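Local coordinates for protein tryptophan synthase alpha chain (Aquifex aeolicus, PDB 2EKC) that probably cleaves indoleglycerol phosphate into indole and glyceraldehyde 3-phosphate, as the alpha subunit of tryptophan synthase in the last step of tryptophan biosynthesis, at residues Y22-P28 and V66-A71; R116-E120 and K145-S149; F176-T180 and Y191-K197; S216-R222 and E255-R261; A236-L240 and L249-V253. The contacts are given in a common frame with arbitrary orientation. Residue numbers count along the deposited sequence, not the author numbering.

Contact 1: Y22-P28 and V66-A71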
# COMPACT_ATOMS: atom_id res chain seq x y z
N TYR A 22 2.46 3.63 4.38
CA TYR A 22 3.35 3.66 3.24
C TYR A 22 4.62 4.44 3.54
O TYR A 22 4.57 5.62 3.91
CB TYR A 22 2.57 4.26 2.05
CG TYR A 22 3.33 4.51 0.76
CD1 TYR A 22 4.37 3.68 0.35
CD2 TYR A 22 2.96 5.56 -0.07
CE1 TYR A 22 5.03 3.90 -0.87
CE2 TYR A 22 3.60 5.79 -1.29
CZ TYR A 22 4.64 4.96 -1.68
OH TYR A 22 5.29 5.21 -2.87
N LEU A 23 5.77 3.78 3.41
CA LEU A 23 7.08 4.39 3.63
C LEU A 23 7.99 3.98 2.48
O LEU A 23 7.75 2.96 1.83
CB LEU A 23 7.69 3.92 4.97
CG LEU A 23 7.15 4.52 6.27
CD1 LEU A 23 7.80 3.81 7.46
CD2 LEU A 23 7.44 6.01 6.32
N MET A 24 9.03 4.78 2.23
CA MET A 24 9.97 4.51 1.14
C MET A 24 11.28 3.92 1.64
O MET A 24 11.90 4.44 2.56
CB MET A 24 10.26 5.82 0.39
CG MET A 24 11.22 5.67 -0.79
SD MET A 24 10.44 4.86 -2.20
CE MET A 24 9.24 6.10 -2.63
N VAL A 25 11.72 2.83 1.01
CA VAL A 25 12.98 2.20 1.41
C VAL A 25 14.12 3.13 1.01
O VAL A 25 14.20 3.55 -0.14
CB VAL A 25 13.22 0.85 0.71
CG1 VAL A 25 14.58 0.30 1.12
CG2 VAL A 25 12.11 -0.14 1.06
N GLY A 26 15.00 3.45 1.96
CA GLY A 26 16.13 4.30 1.66
C GLY A 26 15.96 5.78 1.92
O GLY A 26 16.88 6.56 1.67
N TYR A 27 14.80 6.20 2.42
CA TYR A 27 14.56 7.61 2.71
C TYR A 27 14.33 7.84 4.19
O TYR A 27 13.46 7.21 4.79
CB TYR A 27 13.33 8.13 1.96
CG TYR A 27 13.01 9.57 2.29
CD1 TYR A 27 13.80 10.61 1.80
CD2 TYR A 27 11.95 9.90 3.14
CE1 TYR A 27 13.55 11.95 2.14
CE2 TYR A 27 11.69 11.23 3.49
CZ TYR A 27 12.49 12.25 2.98
OH TYR A 27 12.24 13.56 3.33
N PRO A 28 15.09 8.77 4.80
CA PRO A 28 16.13 9.62 4.22
C PRO A 28 17.42 8.85 3.92
O PRO A 28 18.32 9.37 3.26
CB PRO A 28 16.31 10.71 5.26
CG PRO A 28 16.02 10.00 6.54
CD PRO A 28 14.80 9.20 6.18
N VAL A 66 10.18 13.22 -3.59
CA VAL A 66 11.47 13.55 -2.97
C VAL A 66 12.07 12.26 -2.40
O VAL A 66 13.26 12.00 -2.56
CB VAL A 66 11.32 14.58 -1.83
CG1 VAL A 66 12.64 14.71 -1.07
CG2 VAL A 66 10.91 15.93 -2.40
N ALA A 67 11.24 11.46 -1.75
CA ALA A 67 11.70 10.20 -1.17
C ALA A 67 12.29 9.32 -2.27
O ALA A 67 13.32 8.68 -2.07
CB ALA A 67 10.54 9.47 -0.48
N HIS A 68 11.65 9.28 -3.43
CA HIS A 68 12.14 8.48 -4.55
C HIS A 68 13.56 8.91 -4.93
O HIS A 68 14.49 8.10 -4.97
CB HIS A 68 11.24 8.66 -5.77
CG HIS A 68 10.04 7.76 -5.79
ND1 HIS A 68 10.11 6.44 -6.19
CD2 HIS A 68 8.74 7.99 -5.49
CE1 HIS A 68 8.90 5.91 -6.15
NE2 HIS A 68 8.05 6.83 -5.73
N GLU A 69 13.70 10.20 -5.22
CA GLU A 69 14.97 10.79 -5.64
C GLU A 69 16.10 10.57 -4.65
O GLU A 69 17.19 10.11 -5.02
CB GLU A 69 14.79 12.29 -5.87
CG GLU A 69 15.98 12.95 -6.55
CD GLU A 69 15.86 14.46 -6.60
OE1 GLU A 69 14.76 14.95 -6.94
OE2 GLU A 69 16.86 15.15 -6.31
N VAL A 70 15.85 10.90 -3.38
CA VAL A 70 16.85 10.74 -2.34
C VAL A 70 17.27 9.27 -2.22
O VAL A 70 18.46 8.96 -2.22
CB VAL A 70 16.31 11.25 -0.98
CG1 VAL A 70 17.31 10.96 0.13
CG2 VAL A 70 16.03 12.76 -1.08
N ALA A 71 16.29 8.38 -2.14
CA ALA A 71 16.59 6.95 -2.03
C ALA A 71 17.45 6.47 -3.20
O ALA A 71 18.37 5.70 -3.01
CB ALA A 71 15.29 6.14 -1.97
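Y22 opens the strand part of Y22-P28 with its CA-CB bond sideways to helix 62-73, yet the long phenol brings OH to 4.3 Å from H68 NE2. M24, two residues on, points at the helix: its CB lies 3.8 Å from A67 CB, and its flexible thioether bends so that CE sits 3.4 Å from the centroid of the H68 ring, a CH-pi contact over the face, with SD over the same face. F54 N donates to H68 ND1, and H68 NE2 is hydrogen-bonded to D60 OD2. In this TIM barrel, segment 22-28 is the C-terminal end of the first strand and the loop after it, the end where such barrels carry their active sites; D60 and E49, the latter beside Y22, are the probable proton acceptors. V25 turns its side chain away, but its O meets A71 CB at 3.4 Å. V25 and G26 are the middle residues of a type II turn from M24 to Y27; G26, with phi 94°, suits the third position, where a CB would crowd A71 CB and the preceding carbonyl. The Y27 ring then lies over A67, whose CA is 4.0 Å from the ring centroid, while V70 CB packs at the ring edge, 3.8 Å from Y27 CD1; small A67 lets the ring approach closely. P28 follows through a cis peptide bond.

Contact 2: R116-E120 and K145-S149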
# COMPACT_ATOMS: atom_id res chain seq x y z
N ARG A 116 9.17 -14.00 -8.67
CA ARG A 116 9.86 -15.07 -7.94
C ARG A 116 10.57 -14.48 -6.72
O ARG A 116 10.38 -14.94 -5.59
CB ARG A 116 10.89 -15.77 -8.84
CG ARG A 116 11.60 -16.97 -8.22
CD ARG A 116 12.80 -17.39 -9.08
NE ARG A 116 13.99 -16.59 -8.80
CZ ARG A 116 14.95 -16.32 -9.68
NH1 ARG A 116 14.87 -16.78 -10.92
NH2 ARG A 116 16.00 -15.60 -9.32
N LEU A 117 11.39 -13.47 -6.95
CA LEU A 117 12.13 -12.83 -5.87
C LEU A 117 11.22 -12.20 -4.81
O LEU A 117 11.47 -12.35 -3.61
CB LEU A 117 13.08 -11.77 -6.44
CG LEU A 117 14.23 -12.36 -7.26
CD1 LEU A 117 14.99 -11.25 -7.96
CD2 LEU A 117 15.14 -13.16 -6.35
N SER A 118 10.19 -11.49 -5.26
CA SER A 118 9.26 -10.85 -4.33
C SER A 118 8.63 -11.86 -3.37
O SER A 118 8.59 -11.65 -2.16
CB SER A 118 8.14 -10.12 -5.10
OG SER A 118 8.65 -9.01 -5.82
N ARG A 119 8.15 -12.97 -3.92
CA ARG A 119 7.53 -14.00 -3.11
C ARG A 119 8.51 -14.61 -2.11
O ARG A 119 8.16 -14.85 -0.95
CB ARG A 119 6.95 -15.10 -4.00
CG ARG A 119 6.06 -16.09 -3.28
CD ARG A 119 4.92 -15.37 -2.58
NE ARG A 119 3.90 -16.28 -2.05
CZ ARG A 119 2.91 -15.90 -1.25
NH1 ARG A 119 2.80 -14.63 -0.88
NH2 ARG A 119 2.02 -16.79 -0.82
N GLU A 120 9.74 -14.86 -2.55
CA GLU A 120 10.74 -15.46 -1.68
C GLU A 120 11.14 -14.57 -0.51
O GLU A 120 11.56 -15.07 0.53
CB GLU A 120 11.99 -15.82 -2.49
CG GLU A 120 11.72 -16.71 -3.69
CD GLU A 120 12.99 -17.28 -4.31
OE1 GLU A 120 14.03 -16.59 -4.27
OE2 GLU A 120 12.93 -18.40 -4.86
N LYS A 145 0.63 -17.09 -10.79
CA LYS A 145 1.57 -18.21 -10.73
C LYS A 145 2.41 -18.21 -9.46
O LYS A 145 2.68 -19.26 -8.89
CB LYS A 145 2.49 -18.16 -11.96
CG LYS A 145 3.55 -19.25 -11.98
CD LYS A 145 4.45 -19.10 -13.20
CE LYS A 145 5.53 -20.17 -13.24
NZ LYS A 145 6.32 -20.08 -14.50
N TYR A 146 2.81 -17.02 -9.00
CA TYR A 146 3.63 -16.90 -7.80
C TYR A 146 2.82 -16.55 -6.55
O TYR A 146 3.38 -16.20 -5.51
CB TYR A 146 4.75 -15.88 -8.03
CG TYR A 146 5.79 -16.36 -9.02
CD1 TYR A 146 6.86 -17.15 -8.61
CD2 TYR A 146 5.66 -16.08 -10.38
CE1 TYR A 146 7.78 -17.66 -9.53
CE2 TYR A 146 6.57 -16.58 -11.31
CZ TYR A 146 7.62 -17.37 -10.88
OH TYR A 146 8.52 -17.87 -11.80
N VAL A 147 1.51 -16.65 -6.66
CA VAL A 147 0.62 -16.36 -5.54
C VAL A 147 0.90 -15.00 -4.92
O VAL A 147 1.12 -14.88 -3.71
CB VAL A 147 0.74 -17.46 -4.45
CG1 VAL A 147 -0.40 -17.33 -3.46
CG2 VAL A 147 0.73 -18.84 -5.10
N LEU A 148 0.90 -13.97 -5.77
CA LEU A 148 1.10 -12.59 -5.34
C LEU A 148 -0.25 -11.91 -5.60
O LEU A 148 -0.75 -11.92 -6.72
CB LEU A 148 2.20 -11.93 -6.16
CG LEU A 148 3.61 -12.43 -5.86
CD1 LEU A 148 4.57 -11.93 -6.93
CD2 LEU A 148 4.03 -11.96 -4.48
N SER A 149 -0.83 -11.33 -4.55
CA SER A 149 -2.13 -10.70 -4.64
C SER A 149 -2.18 -9.46 -5.54
O SER A 149 -1.41 -8.52 -5.37
CB SER A 149 -2.61 -10.34 -3.23
OG SER A 149 -4.00 -10.12 -3.19
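R119, with 83 Å² of its surface buried here, reaches from helix 111-120 across the backbone of the facing loop. Its aliphatic part packs on L148, CD lying 4.0 Å from L148 CD2, and R119 CD also passes 3.4 Å from Y146 O. The guanidinium lies with one face against V147 O, 3.2 Å from R119 CZ, a close polar approach without a hydrogen bond; NH1 has a weak one to I123 O. Arginine suits this partly exposed place because its long chain can be apolar inside and charged outside. Y146 buries 70 Å² by laying its ring against R116, at the start of 116-120, with CE1 3.7 Å from both CA and CB of R116 and the R116 backbone N over the ring face, while its OH is hydrogen-bonded to E112. On the outside of the TIM barrel, the contact joins the end of helix 111-120 to the loop between helix 133-145 and strand 149-154. A Schellman motif ends helix 133-145, with V147 at C-prime: L148 N bonds M143 O and V147 N bonds K144 O, and the positive phi of V147 redirects the chain toward the strand. L148 follows with 51 Å² covered, its branched apolar side chain buried beside F126 and C115, and its CD1 4.4 Å from S118 CB.

Contact 3: F176-T180 and Y191-K197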
# COMPACT_ATOMS: atom_id res chain seq x y z
N PHE A 176 -8.85 2.52 -3.75
CA PHE A 176 -9.43 3.66 -4.45
C PHE A 176 -8.77 4.94 -3.97
O PHE A 176 -8.45 5.07 -2.79
CB PHE A 176 -10.94 3.77 -4.17
CG PHE A 176 -11.79 2.90 -5.05
CD1 PHE A 176 -11.70 1.52 -4.98
CD2 PHE A 176 -12.72 3.48 -5.91
CE1 PHE A 176 -12.53 0.71 -5.78
CE2 PHE A 176 -13.54 2.68 -6.71
CZ PHE A 176 -13.45 1.30 -6.64
N VAL A 177 -8.58 5.89 -4.88
CA VAL A 177 -8.02 7.19 -4.52
C VAL A 177 -9.22 8.04 -4.11
O VAL A 177 -10.31 7.88 -4.66
CB VAL A 177 -7.29 7.83 -5.72
CG1 VAL A 177 -6.13 6.95 -6.13
CG2 VAL A 177 -8.26 8.02 -6.88
N SER A 178 -9.03 8.94 -3.15
CA SER A 178 -10.13 9.76 -2.64
C SER A 178 -10.51 11.00 -3.45
O SER A 178 -11.59 11.55 -3.25
CB SER A 178 -9.85 10.18 -1.20
OG SER A 178 -8.85 11.18 -1.16
N VAL A 179 -9.64 11.43 -4.35
CA VAL A 179 -9.92 12.63 -5.14
C VAL A 179 -9.94 12.33 -6.64
O VAL A 179 -9.37 11.34 -7.09
CB VAL A 179 -8.87 13.74 -4.86
CG1 VAL A 179 -7.52 13.34 -5.45
CG2 VAL A 179 -9.34 15.07 -5.42
N THR A 180 -10.62 13.19 -7.39
CA THR A 180 -10.75 13.04 -8.83
C THR A 180 -9.42 13.27 -9.56
O THR A 180 -9.39 13.41 -10.78
CB THR A 180 -11.80 14.02 -9.40
OG1 THR A 180 -11.41 15.37 -9.10
CG2 THR A 180 -13.16 13.74 -8.79
N TYR A 191 -14.25 11.89 0.85
CA TYR A 191 -15.28 12.92 0.87
C TYR A 191 -16.60 12.34 0.36
O TYR A 191 -16.78 11.12 0.33
CB TYR A 191 -14.87 14.11 -0.01
CG TYR A 191 -13.37 14.28 -0.16
CD1 TYR A 191 -12.64 13.46 -1.02
CD2 TYR A 191 -12.67 15.23 0.59
CE1 TYR A 191 -11.26 13.58 -1.14
CE2 TYR A 191 -11.29 15.36 0.47
CZ TYR A 191 -10.59 14.53 -0.40
OH TYR A 191 -9.22 14.65 -0.52
N GLU A 192 -17.51 13.22 -0.05
CA GLU A 192 -18.82 12.79 -0.54
C GLU A 192 -18.74 12.00 -1.84
O GLU A 192 -19.47 11.02 -2.02
CB GLU A 192 -19.71 14.02 -0.74
CG GLU A 192 -21.15 13.70 -1.11
CD GLU A 192 -21.86 12.86 -0.07
OE1 GLU A 192 -21.67 13.12 1.14
OE2 GLU A 192 -22.61 11.93 -0.45
N ARG A 193 -17.85 12.41 -2.73
CA ARG A 193 -17.72 11.75 -4.02
C ARG A 193 -17.17 10.32 -3.96
O ARG A 193 -17.72 9.41 -4.60
CB ARG A 193 -16.85 12.59 -4.95
CG ARG A 193 -16.83 12.10 -6.38
CD ARG A 193 -16.41 13.22 -7.30
NE ARG A 193 -16.55 12.85 -8.70
CZ ARG A 193 -16.58 13.72 -9.70
NH1 ARG A 193 -16.49 15.02 -9.45
NH2 ARG A 193 -16.70 13.28 -10.95
N ILE A 194 -16.09 10.12 -3.22
CA ILE A 194 -15.51 8.79 -3.12
C ILE A 194 -16.41 7.90 -2.26
O ILE A 194 -16.49 6.68 -2.48
CB ILE A 194 -14.08 8.83 -2.52
CG1 ILE A 194 -13.51 7.41 -2.42
CG2 ILE A 194 -14.10 9.49 -1.15
CD1 ILE A 194 -13.43 6.67 -3.76
N LYS A 195 -17.08 8.51 -1.29
CA LYS A 195 -17.98 7.77 -0.41
C LYS A 195 -19.12 7.16 -1.23
O LYS A 195 -19.44 5.98 -1.08
CB LYS A 195 -18.54 8.71 0.66
CG LYS A 195 -19.49 8.03 1.64
CD LYS A 195 -19.84 8.96 2.79
CE LYS A 195 -20.82 8.32 3.74
NZ LYS A 195 -22.12 8.02 3.07
N LYS A 196 -19.71 7.97 -2.10
CA LYS A 196 -20.80 7.50 -2.95
C LYS A 196 -20.31 6.42 -3.91
O LYS A 196 -21.03 5.46 -4.20
CB LYS A 196 -21.41 8.66 -3.74
CG LYS A 196 -22.31 9.57 -2.91
CD LYS A 196 -23.58 8.84 -2.46
CE LYS A 196 -24.53 9.78 -1.73
NZ LYS A 196 -25.77 9.09 -1.29
N LYS A 197 -19.08 6.57 -4.39
CA LYS A 197 -18.53 5.59 -5.31
C LYS A 197 -18.34 4.26 -4.60
O LYS A 197 -18.60 3.19 -5.17
CB LYS A 197 -17.18 6.07 -5.86
CG LYS A 197 -16.55 5.13 -6.87
CD LYS A 197 -16.93 5.48 -8.30
CE LYS A 197 -18.42 5.37 -8.55
NZ LYS A 197 -18.79 5.89 -9.90
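Y191 opens the segment and extends its ring, edge on, toward the loop that follows strand 174-177. The ring edge meets the backbone, with Y191 CE1 only 2.9 Å from S178 O and 4.4 Å from V179 CB. R193, on the first turn of the helix, lays its guanidinium beside T180, with T180 CG2 packing over one face 3.5 Å from R193 NE; both residues are at the surface, where a long charged chain is easily accommodated. Strand, loop and following helix form one beta-alpha unit of the TIM barrel, and residues 182-190 of the connecting loop are not modelled. I194 points straight into the gap between helix and strand: its CD1 touches F176 CB at 3.8 Å and V177 O at 3.5 Å, and its CB is 3.8 Å from S178 O. A branched apolar residue fits this buried place, whereas S178 directs its OG to F213 O. One turn later K197 lays its methylenes along F176, K197 CG being 3.9 Å from F176 CE2. Its NZ continues to E200 and S158 O.

Contact 4: S216-R222 and E255-R261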
# COMPACT_ATOMS: atom_id res chain seq x y z
N SER A 216 -4.02 12.45 7.09
CA SER A 216 -2.93 12.87 7.95
C SER A 216 -3.37 13.18 9.37
O SER A 216 -2.56 13.54 10.21
CB SER A 216 -2.25 14.11 7.35
OG SER A 216 -3.17 15.18 7.22
N LYS A 217 -4.67 13.04 9.63
CA LYS A 217 -5.21 13.32 10.96
C LYS A 217 -6.17 12.22 11.40
O LYS A 217 -6.82 11.59 10.58
CB LYS A 217 -5.95 14.66 10.94
CG LYS A 217 -5.07 15.85 10.61
CD LYS A 217 -5.88 17.04 10.11
CE LYS A 217 -6.94 17.47 11.11
NZ LYS A 217 -7.74 18.61 10.58
N LYS A 218 -6.24 12.00 12.71
CA LYS A 218 -7.13 10.99 13.27
C LYS A 218 -8.55 11.17 12.74
O LYS A 218 -9.24 10.20 12.44
CB LYS A 218 -7.13 11.08 14.79
CG LYS A 218 -8.11 10.15 15.48
CD LYS A 218 -8.09 10.38 16.98
CE LYS A 218 -9.23 9.66 17.66
NZ LYS A 218 -9.24 9.94 19.13
N GLU A 219 -8.98 12.43 12.62
CA GLU A 219 -10.31 12.75 12.13
C GLU A 219 -10.51 12.20 10.72
O GLU A 219 -11.59 11.73 10.38
CB GLU A 219 -10.52 14.27 12.10
CG GLU A 219 -10.80 14.90 13.46
CD GLU A 219 -9.72 14.59 14.49
OE1 GLU A 219 -8.53 14.82 14.20
OE2 GLU A 219 -10.08 14.13 15.60
N HIS A 220 -9.46 12.27 9.91
CA HIS A 220 -9.52 11.78 8.53
C HIS A 220 -9.75 10.28 8.53
O HIS A 220 -10.58 9.77 7.78
CB HIS A 220 -8.22 12.09 7.79
CG HIS A 220 -7.84 13.54 7.78
ND1 HIS A 220 -6.69 14.01 7.18
CD2 HIS A 220 -8.46 14.63 8.30
CE1 HIS A 220 -6.62 15.32 7.32
NE2 HIS A 220 -7.68 15.72 8.00
N ALA A 221 -8.99 9.57 9.36
CA ALA A 221 -9.11 8.12 9.47
C ALA A 221 -10.51 7.73 9.89
O ALA A 221 -11.12 6.84 9.30
CB ALA A 221 -8.09 7.59 10.47
N ARG A 222 -11.02 8.39 10.92
CA ARG A 222 -12.37 8.13 11.43
C ARG A 222 -13.41 8.33 10.34
O ARG A 222 -14.28 7.49 10.13
CB ARG A 222 -12.65 9.05 12.62
CG ARG A 222 -14.07 8.93 13.17
CD ARG A 222 -14.36 7.54 13.71
NE ARG A 222 -13.63 7.25 14.94
CZ ARG A 222 -13.60 6.07 15.54
NH1 ARG A 222 -14.26 5.04 15.01
NH2 ARG A 222 -12.92 5.90 16.66
N GLU A 255 -2.25 7.30 16.83
CA GLU A 255 -3.42 8.16 16.80
C GLU A 255 -4.35 7.84 15.63
O GLU A 255 -5.57 7.80 15.79
CB GLU A 255 -2.99 9.63 16.74
CG GLU A 255 -4.13 10.60 16.53
CD GLU A 255 -3.78 12.00 16.99
OE1 GLU A 255 -2.68 12.48 16.66
OE2 GLU A 255 -4.62 12.61 17.69
N LEU A 256 -3.78 7.61 14.45
CA LEU A 256 -4.58 7.27 13.28
C LEU A 256 -5.36 5.98 13.54
O LEU A 256 -6.55 5.89 13.24
CB LEU A 256 -3.68 7.07 12.06
CG LEU A 256 -2.94 8.31 11.55
CD1 LEU A 256 -2.01 7.93 10.40
CD2 LEU A 256 -3.95 9.35 11.09
N LYS A 257 -4.67 5.00 14.12
CA LYS A 257 -5.29 3.72 14.43
C LYS A 257 -6.42 3.89 15.45
O LYS A 257 -7.34 3.08 15.51
CB LYS A 257 -4.22 2.76 14.97
CG LYS A 257 -4.70 1.33 15.14
CD LYS A 257 -5.22 0.76 13.82
CE LYS A 257 -5.98 -0.53 14.08
NZ LYS A 257 -6.65 -1.06 12.87
N GLU A 258 -6.34 4.95 16.26
CA GLU A 258 -7.38 5.22 17.25
C GLU A 258 -8.69 5.56 16.54
O GLU A 258 -9.76 5.17 17.00
CB GLU A 258 -6.97 6.39 18.15
CG GLU A 258 -6.30 5.95 19.44
CD GLU A 258 -5.84 7.13 20.30
OE1 GLU A 258 -6.61 8.10 20.44
OE2 GLU A 258 -4.72 7.06 20.84
N GLY A 259 -8.59 6.27 15.43
CA GLY A 259 -9.79 6.62 14.68
C GLY A 259 -10.32 5.48 13.83
O GLY A 259 -11.28 5.66 13.08
N LEU A 260 -9.71 4.31 13.95
CA LEU A 260 -10.12 3.15 13.17
C LEU A 260 -10.71 2.03 14.03
O LEU A 260 -10.86 0.89 13.56
CB LEU A 260 -8.93 2.60 12.38
CG LEU A 260 -8.32 3.58 11.37
CD1 LEU A 260 -7.12 2.95 10.68
CD2 LEU A 260 -9.37 3.98 10.35
N ARG A 261 -11.05 2.34 15.27
CA ARG A 261 -11.62 1.35 16.18
C ARG A 261 -13.07 1.65 16.54
O ARG A 261 -13.46 2.81 16.66
CB ARG A 261 -10.81 1.29 17.48
CG ARG A 261 -9.32 1.04 17.30
CD ARG A 261 -8.62 1.16 18.65
NE ARG A 261 -7.17 1.18 18.53
CZ ARG A 261 -6.44 0.17 18.09
NH1 ARG A 261 -7.03 -0.96 17.72
NH2 ARG A 261 -5.12 0.28 18.02
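In the outer layer of the TIM barrel, helix 218-225 meets the end of helix 246-258 and the turn after it, where the CA atoms of R222 and G259 are 4.4 Å apart. G259 allows this: a CB on it would lie 2.7 Å from K218 O, a clash. A221, also small, sets its CB 3.6 Å from L256 O and 3.8 Å from L260 CD2, while the branched L256 brings CD2 to 3.6 Å from K217 C at the helix start. Polar groups flank this close-packed seam. S216 N donates to H220 ND1 at 3.1 Å, and K217 O, at the N-cap, accepts from A221 N at 3.2 Å. K218 lays CG 3.5 Å from E255 O and extends NZ to E258 OE1, 3.5 Å away, a salt bridge whose hydrogen bond is weak. The side chain of R261 heads off to E16, but its carbonyl is taken within the contact. R222 has the length to curl back over the turn from E258 to R261, G259 O lying over one face of its guanidinium and 3.2 Å from R222 CA in a CA-H...O contact. That guanidinium grips one acceptor, R261 O, at 2.9 Å from R222 NH1 and 3.1 Å from R222 NH2.

Contact 5: A236-L240 and L249-V253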
# COMPACT_ATOMS: atom_id res chain seq x y z
N ALA A 236 2.19 11.87 5.02
CA ALA A 236 2.33 12.33 6.40
C ALA A 236 3.42 11.56 7.15
O ALA A 236 4.13 12.13 7.98
CB ALA A 236 1.01 12.21 7.14
N LEU A 237 3.54 10.27 6.87
CA LEU A 237 4.55 9.45 7.53
C LEU A 237 5.93 9.78 6.98
O LEU A 237 6.89 9.93 7.73
CB LEU A 237 4.25 7.96 7.33
CG LEU A 237 2.85 7.47 7.70
CD1 LEU A 237 2.79 5.97 7.50
CD2 LEU A 237 2.52 7.82 9.16
N VAL A 238 6.02 9.89 5.65
CA VAL A 238 7.28 10.18 4.98
C VAL A 238 7.90 11.49 5.45
O VAL A 238 9.11 11.57 5.67
CB VAL A 238 7.07 10.20 3.44
CG1 VAL A 238 8.31 10.69 2.73
CG2 VAL A 238 6.71 8.80 2.97
N LYS A 239 7.07 12.51 5.63
CA LYS A 239 7.52 13.82 6.10
C LYS A 239 8.29 13.70 7.42
O LYS A 239 9.39 14.23 7.56
CB LYS A 239 6.31 14.73 6.29
CG LYS A 239 6.61 16.05 6.97
CD LYS A 239 5.36 16.92 7.04
CE LYS A 239 5.63 18.21 7.80
NZ LYS A 239 4.55 19.21 7.60
N LEU A 240 7.70 12.98 8.37
CA LEU A 240 8.33 12.79 9.68
C LEU A 240 9.61 11.98 9.55
O LEU A 240 10.61 12.28 10.21
CB LEU A 240 7.35 12.09 10.62
CG LEU A 240 6.13 12.94 10.99
CD1 LEU A 240 5.17 12.13 11.85
CD2 LEU A 240 6.61 14.20 11.74
N LEU A 249 6.55 9.80 14.61
CA LEU A 249 5.96 8.93 13.59
C LEU A 249 5.12 7.84 14.26
O LEU A 249 3.98 7.58 13.86
CB LEU A 249 7.06 8.30 12.73
CG LEU A 249 6.63 7.26 11.69
CD1 LEU A 249 5.69 7.90 10.67
CD2 LEU A 249 7.86 6.70 11.00
N GLY A 250 5.69 7.21 15.28
CA GLY A 250 4.97 6.17 16.00
C GLY A 250 3.73 6.74 16.66
O GLY A 250 2.69 6.08 16.71
N ASN A 251 3.84 7.95 17.18
CA ASN A 251 2.71 8.60 17.84
C ASN A 251 1.58 8.85 16.85
O ASN A 251 0.41 8.67 17.17
CB ASN A 251 3.13 9.93 18.48
CG ASN A 251 4.00 9.75 19.70
OD1 ASN A 251 3.96 8.70 20.36
ND2 ASN A 251 4.78 10.77 20.03
N LEU A 252 1.94 9.28 15.64
CA LEU A 252 0.95 9.56 14.60
C LEU A 252 0.22 8.29 14.18
O LEU A 252 -1.00 8.30 14.00
CB LEU A 252 1.62 10.21 13.39
CG LEU A 252 0.72 10.50 12.18
CD1 LEU A 252 -0.42 11.43 12.59
CD2 LEU A 252 1.55 11.13 11.06
N VAL A 253 0.96 7.20 14.02
CA VAL A 253 0.35 5.93 13.63
C VAL A 253 -0.60 5.44 14.72
O VAL A 253 -1.67 4.90 14.43
CB VAL A 253 1.43 4.85 13.37
CG1 VAL A 253 0.78 3.47 13.24
CG2 VAL A 253 2.21 5.18 12.11
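Helices 236-240 and 249-253 run nearly antiparallel, at 163°, with axes 10.1 Å apart at closest; the backbones come nearest at L240 and L249, whose CA atoms are 6.0 Å apart. No hydrogen bond crosses between them, and the seam is built of aliphatic side chains. L237 CD2 is central, 3.5 Å from L249 CD1, 3.9 Å from L252 CD2 and 4.0 Å from V253 CG2. L240 points across the gap, its CD1 3.7 Å from L249 CA and 3.8 Å from L252 CD2. Leucine suits these positions because its long, branched apolar side chain can span the gap between the two backbones, while small A236 needs only its CB, 4.1 Å from L252 CD2. The pair follows the last strand of the TIM barrel, a short helix 235-242 preceding the longer 246-258. L237 rests on S21 and L23 of strand 18-24, V238 faces helix 62-73, and L249 and V253 pack against helix 30-42, in the first beta-alpha unit, where the barrel closes.

Overall arrangement
All five contacts belong to one TIM barrel and all are only partly buried, but their chemistry follows their place. Contact 5 is almost purely aliphatic, and none of its touching residues is exposed. Contact 4 shares helix 246-258 with it, the two meeting through S216 and A236, yet at the outer surface it adds a salt bridge and is the only one with hydrogen bonds between its segments. Contact 1 touches contact 5 as well, Y27 and L23 packing on 236-240, and alone brings aromatic and sulfur groups beside the probable catalytic residues. Contacts 2 and 3, about 31 Å apart between centres on opposite sides of the chain's centre, each place an arginine against the facing segment.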